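Local coordinates for ABC transporter, substrate binding protein (Mannopine) (Agrobacterium fabrum, PDB 5L9S) that serves as the periplasmic substrate-binding protein of an ABC transporter, probably delivering the opine mannopine for import, at residues 109-114 against 206-211; 123-128 against 225-230. All coordinates share one frame; numbering follows the deposited sequence.

Contact 1. Residues 109-114 against 206-211; sequences TSTLLA and VGQIWL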
loop_
_atom_site.group_PDB
_atom_site.type_symbol
_atom_site.label_atom_id
_atom_site.label_comp_id
_atom_site.label_asym_id
_atom_site.label_seq_id
_atom_site.Cartn_x
_atom_site.Cartn_y
_atom_site.Cartn_z
ATOM N N THR A 109 1.488 1.835 -2.229
ATOM C CA THR A 109 0.862 3.122 -2.164
ATOM C C THR A 109 1.323 3.782 -0.878
ATOM O O THR A 109 1.671 3.097 0.088
ATOM C CB THR A 109 -0.657 2.934 -2.415
ATOM O OG1 THR A 109 -0.816 2.837 -3.833
ATOM C CG2 THR A 109 -1.492 4.096 -1.959
ATOM N N SER A 110 1.373 5.107 -0.884
ATOM C CA SER A 110 1.813 5.866 0.265
ATOM C C SER A 110 0.669 6.519 1.032
ATOM O O SER A 110 -0.346 6.912 0.457
ATOM C CB SER A 110 2.835 6.920 -0.153
ATOM O OG SER A 110 4.037 6.349 -0.643
ATOM N N THR A 111 0.840 6.595 2.347
ATOM C CA THR A 111 -0.029 7.296 3.290
ATOM C C THR A 111 0.994 8.214 3.939
ATOM O O THR A 111 1.984 7.750 4.489
ATOM C CB THR A 111 -0.757 6.356 4.288
ATOM O OG1 THR A 111 -1.462 5.331 3.583
ATOM C CG2 THR A 111 -1.772 7.097 5.127
ATOM N N LEU A 112 0.838 9.504 3.734
ATOM C CA LEU A 112 1.825 10.449 4.207
ATOM C C LEU A 112 1.236 11.730 4.760
ATOM O O LEU A 112 0.020 11.931 4.742
ATOM C CB LEU A 112 2.833 10.783 3.066
ATOM C CG LEU A 112 2.362 10.919 1.600
ATOM C CD1 LEU A 112 1.253 11.970 1.416
ATOM C CD2 LEU A 112 3.507 11.264 0.742
ATOM N N LEU A 113 2.134 12.606 5.206
ATOM C CA LEU A 113 1.857 13.913 5.727
ATOM C C LEU A 113 1.673 14.836 4.541
ATOM O O LEU A 113 2.574 14.990 3.722
ATOM C CB LEU A 113 3.050 14.373 6.595
ATOM C CG LEU A 113 3.032 15.824 7.100
ATOM C CD1 LEU A 113 1.931 16.053 8.054
ATOM C CD2 LEU A 113 4.300 16.153 7.763
ATOM N N ALA A 114 0.490 15.413 4.437
ATOM C CA ALA A 114 0.131 16.371 3.410
ATOM C C ALA A 114 -0.346 17.625 4.151
ATOM O O ALA A 114 -0.852 17.539 5.279
ATOM C CB ALA A 114 -0.968 15.815 2.540
ATOM N N VAL A 206 -3.256 20.411 7.918
ATOM C CA VAL A 206 -2.211 19.402 8.106
ATOM C C VAL A 206 -2.879 18.049 8.340
ATOM O O VAL A 206 -3.685 17.935 9.254
ATOM C CB VAL A 206 -1.259 19.747 9.274
ATOM C CG1 VAL A 206 -0.145 18.711 9.376
ATOM C CG2 VAL A 206 -0.672 21.146 9.124
ATOM N N GLY A 207 -2.547 17.041 7.535
ATOM C CA GLY A 207 -3.171 15.736 7.681
ATOM C C GLY A 207 -2.431 14.542 7.146
ATOM O O GLY A 207 -1.477 14.684 6.391
ATOM N N GLN A 208 -2.855 13.352 7.577
ATOM C CA GLN A 208 -2.322 12.087 7.112
ATOM C C GLN A 208 -3.350 11.610 6.086
ATOM O O GLN A 208 -4.490 11.296 6.449
ATOM C CB GLN A 208 -2.165 11.086 8.264
ATOM C CG GLN A 208 -1.814 9.689 7.789
ATOM C CD GLN A 208 -1.604 8.735 8.935
ATOM O OE1 GLN A 208 -0.524 8.632 9.507
ATOM N NE2 GLN A 208 -2.598 7.966 9.260
ATOM N N ILE A 209 -2.988 11.676 4.797
ATOM C CA ILE A 209 -3.884 11.267 3.707
ATOM C C ILE A 209 -3.160 10.335 2.728
ATOM O O ILE A 209 -1.972 10.086 2.909
ATOM C CB ILE A 209 -4.589 12.467 3.015
ATOM C CG1 ILE A 209 -3.627 13.291 2.157
ATOM C CG2 ILE A 209 -5.358 13.343 4.038
ATOM C CD1 ILE A 209 -4.315 14.346 1.260
ATOM N N TRP A 210 -3.871 9.786 1.732
ATOM C CA TRP A 210 -3.229 8.934 0.733
ATOM C C TRP A 210 -2.566 9.822 -0.326
ATOM O O TRP A 210 -3.170 10.808 -0.769
ATOM C CB TRP A 210 -4.244 8.006 0.031
ATOM C CG TRP A 210 -4.914 6.955 0.875
ATOM C CD1 TRP A 210 -4.329 6.133 1.798
ATOM C CD2 TRP A 210 -6.291 6.542 0.786
ATOM N NE1 TRP A 210 -5.280 5.312 2.371
ATOM C CE2 TRP A 210 -6.488 5.528 1.751
ATOM C CE3 TRP A 210 -7.392 6.967 0.013
ATOM C CZ2 TRP A 210 -7.726 4.899 1.932
ATOM C CZ3 TRP A 210 -8.618 6.330 0.183
ATOM C CH2 TRP A 210 -8.783 5.328 1.148
ATOM N N LEU A 211 -1.344 9.458 -0.769
ATOM C CA LEU A 211 -0.647 10.163 -1.851
ATOM C C LEU A 211 -1.514 10.295 -3.118
ATOM O O LEU A 211 -1.488 11.342 -3.751
ATOM C CB LEU A 211 0.702 9.516 -2.179
ATOM C CG LEU A 211 1.618 10.229 -3.201
ATOM C CD1 LEU A 211 1.763 11.716 -2.900
ATOM C CD2 LEU A 211 2.959 9.565 -3.264
#

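Contact 2. Residues 123-128 against 225-230; sequences NPQTWA and GWSYDG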
loop_
_atom_site.group_PDB
_atom_site.type_symbol
_atom_site.label_atom_id
_atom_site.label_comp_id
_atom_site.label_asym_id
_atom_site.label_seq_id
_atom_site.Cartn_x
_atom_site.Cartn_y
_atom_site.Cartn_z
ATOM N N ASN A 123 6.168 25.008 6.021
ATOM C CA ASN A 123 5.243 23.887 6.056
ATOM C C ASN A 123 5.761 22.706 6.891
ATOM O O ASN A 123 6.976 22.569 7.060
ATOM C CB ASN A 123 4.883 23.471 4.637
ATOM C CG ASN A 123 4.399 24.610 3.787
ATOM O OD1 ASN A 123 5.023 24.980 2.806
ATOM N ND2 ASN A 123 3.288 25.204 4.161
ATOM N N PRO A 124 4.862 21.876 7.477
ATOM C CA PRO A 124 5.347 20.745 8.291
ATOM C C PRO A 124 6.004 19.677 7.422
ATOM O O PRO A 124 5.497 19.365 6.343
ATOM C CB PRO A 124 4.084 20.209 8.978
ATOM C CG PRO A 124 2.961 21.059 8.517
ATOM C CD PRO A 124 3.386 21.878 7.368
ATOM N N GLN A 125 7.137 19.119 7.876
ATOM C CA GLN A 125 7.842 18.125 7.063
ATOM C C GLN A 125 7.939 16.738 7.716
ATOM O O GLN A 125 8.261 15.765 7.034
ATOM C CB GLN A 125 9.221 18.659 6.632
ATOM C CG GLN A 125 9.150 19.889 5.695
ATOM C CD GLN A 125 8.219 19.683 4.512
ATOM O OE1 GLN A 125 8.405 18.801 3.668
ATOM N NE2 GLN A 125 7.178 20.494 4.424
ATOM N N THR A 126 7.647 16.637 9.027
ATOM C CA THR A 126 7.706 15.385 9.764
ATOM C C THR A 126 6.438 15.177 10.566
ATOM O O THR A 126 5.653 16.107 10.726
ATOM C CB THR A 126 8.915 15.366 10.707
ATOM O OG1 THR A 126 8.731 16.367 11.689
ATOM C CG2 THR A 126 10.239 15.570 9.984
ATOM N N TRP A 127 6.252 13.972 11.120
ATOM C CA TRP A 127 5.133 13.686 12.007
ATOM C C TRP A 127 5.244 14.553 13.296
ATOM O O TRP A 127 4.222 14.974 13.835
ATOM C CB TRP A 127 5.051 12.182 12.314
ATOM C CG TRP A 127 4.749 11.344 11.100
ATOM C CD1 TRP A 127 5.514 10.329 10.586
ATOM C CD2 TRP A 127 3.585 11.435 10.263
ATOM N NE1 TRP A 127 4.895 9.778 9.493
ATOM C CE2 TRP A 127 3.712 10.444 9.265
ATOM C CE3 TRP A 127 2.421 12.239 10.284
ATOM C CZ2 TRP A 127 2.754 10.276 8.256
ATOM C CZ3 TRP A 127 1.475 12.076 9.287
ATOM C CH2 TRP A 127 1.643 11.104 8.288
ATOM N N ALA A 128 6.483 14.881 13.733
ATOM C CA ALA A 128 6.717 15.753 14.888
ATOM C C ALA A 128 6.156 17.142 14.617
ATOM O O ALA A 128 5.594 17.749 15.531
ATOM C CB ALA A 128 8.201 15.838 15.196
ATOM N N GLY A 225 0.931 20.364 -0.583
ATOM C CA GLY A 225 2.248 19.766 -0.582
ATOM C C GLY A 225 2.233 18.501 0.253
ATOM O O GLY A 225 1.255 18.212 0.938
ATOM N N TRP A 226 3.312 17.744 0.212
ATOM C CA TRP A 226 3.427 16.552 1.032
ATOM C C TRP A 226 4.866 16.256 1.328
ATOM O O TRP A 226 5.760 16.803 0.665
ATOM C CB TRP A 226 2.700 15.329 0.429
ATOM C CG TRP A 226 3.074 15.023 -0.988
ATOM C CD1 TRP A 226 4.136 14.290 -1.424
ATOM C CD2 TRP A 226 2.365 15.440 -2.160
ATOM N NE1 TRP A 226 4.141 14.235 -2.802
ATOM C CE2 TRP A 226 3.061 14.927 -3.277
ATOM C CE3 TRP A 226 1.217 16.216 -2.377
ATOM C CZ2 TRP A 226 2.628 15.135 -4.582
ATOM C CZ3 TRP A 226 0.808 16.448 -3.676
ATOM C CH2 TRP A 226 1.506 15.910 -4.758
ATOM N N SER A 227 5.095 15.411 2.349
ATOM C CA SER A 227 6.437 14.993 2.731
ATOM C C SER A 227 6.575 13.458 2.750
ATOM O O SER A 227 5.673 12.772 3.230
ATOM C CB SER A 227 6.793 15.604 4.081
ATOM O OG SER A 227 8.005 15.029 4.524
ATOM N N TYR A 228 7.709 12.927 2.250
ATOM C CA TYR A 228 7.984 11.473 2.261
ATOM C C TYR A 228 8.652 11.010 3.540
ATOM O O TYR A 228 8.869 9.817 3.685
ATOM C CB TYR A 228 8.796 11.003 1.030
ATOM C CG TYR A 228 8.143 11.350 -0.286
ATOM C CD1 TYR A 228 6.901 10.822 -0.634
ATOM C CD2 TYR A 228 8.759 12.211 -1.180
ATOM C CE1 TYR A 228 6.268 11.191 -1.819
ATOM C CE2 TYR A 228 8.136 12.587 -2.362
ATOM C CZ TYR A 228 6.894 12.071 -2.680
ATOM O OH TYR A 228 6.297 12.455 -3.854
ATOM N N ASP A 229 8.960 11.930 4.465
ATOM C CA ASP A 229 9.582 11.622 5.744
ATOM C C ASP A 229 8.546 10.902 6.625
ATOM O O ASP A 229 7.474 11.467 6.936
ATOM C CB ASP A 229 10.090 12.904 6.415
ATOM C CG ASP A 229 11.088 12.666 7.519
ATOM O OD1 ASP A 229 10.651 12.481 8.680
ATOM O OD2 ASP A 229 12.311 12.759 7.244
ATOM N N GLY A 230 8.849 9.631 6.929
ATOM C CA GLY A 230 7.990 8.755 7.707
ATOM C C GLY A 230 6.719 8.335 6.989
ATOM O O GLY A 230 5.757 7.911 7.640
#

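Contact 1. Residues 109-114 against 206-211
G207 O is gripped twice from the facing strand. G207 O accepts the A114 N-H at 2.9 Å, almost straight at 178° and nearly along the C=O axis. The L113 CA-H adds a second, weaker contact, with CA 3.5 Å from G207 O. The two strands form an antiparallel pair in the mixed sheet of this periplasmic binding protein. L112 with I209 and A114 with G207 are hydrogen-bonded pairs; T111 with W210 and L113 with Q208 are non-hydrogen-bonded. The last rung runs into the helix that follows: L211 N bonds to S110 O at 3.0 Å, and the donor stands above the carbonyl plane. W210 is the N-cap residue of that helix.

Side chains pack on both faces. On the face of A114 and I209, I209 CG1 takes the crowded position between backbone N and carbonyl carbon, from where it lies 3.7 Å from A114 CB. On the other face, the T111 and Q208 side chains cross obliquely, T111 CG2 touching Q208 CG at 3.7 Å. L113 CG is anti to its backbone N, and L113 CD1 reaches V206 CG1 at 3.6 Å. The side chains of T111 and W210 run side by side, with T111 OG1 in the indole plane, 3.5 Å from W210 CD1.

Contact 2. Residues 123-128 against 225-230
The W127 indole points its N-H edge at the backbone of G230, while the S227 hydroxyl points at the backbone of Q125. These two bonds join the start of helix 127-130 to a corner of strand 224-240 at D229 and G230, and S227 forms an ST turn there. The turn leading from strand 103-116 into helix 127-130 is thereby pinned to strand 224-240, a neighbour of 103-116 in the same sheet of the binding-protein fold.

S227 OG lies anti to its own backbone N (chi1 171°), which carries it across to Q125. S227 OG donates to Q125 O at 2.6 Å, in the carbonyl plane and on a lone pair. S227 OG in turn accepts from D229 N at 3.2 Å, which makes the ST turn. The hydroxyl is therefore used in both directions, which should hold its rotation. The Q125 chain bends at chi2, bringing Q125 OE1 within 3.6 Å of S227 CB.

The T126 and D229 side chains lie alongside each other and point the same way. T126 CG2 touches D229 OD1 at 3.4 Å. T126 OG1 sits in the crowded position between N and carbonyl carbon (chi1 65°) and caps D129 N, so T126 is the N-cap of the helix. D229 OD2 has a long, weak ion pair with R301.

W226 and Y228 point away from 123-128. W226 NE1 bonds to Y228 OH at 3.0 Å, with the phenol oxygen in the indole plane.

G230 has positive phi and no side chain, and the indole edge comes close, with W127 CD1 4.1 Å from G230 CA. W127 NE1 donates to G230 O at 2.8 Å (166°); the oxygen lies in the ring plane, but the nitrogen stands above the carbonyl plane.

Overall arrangement
The chain passes first through 109-114, on strand 103-116, and then through 123-128, at the start of helix 127-130. It returns as strand 206-210, where contact 1 closes a loop of 91 residues. Helix 211-219 leads on to strand 224-240, and contact 2 closes a loop of 96 residues. The segments alternate, so the two loops cross and neither encloses the other. The centres of the contacts are about 9 Å apart. L113 joins them: its carbonyl probably accepts the S227 N-H, and its side chain packs against 123-128. Contact 1 joins strands 103-116 and 206-210; contact 2 fastens the start of helix 127-130 to strand 224-240, a neighbour of 103-116 in the same sheet.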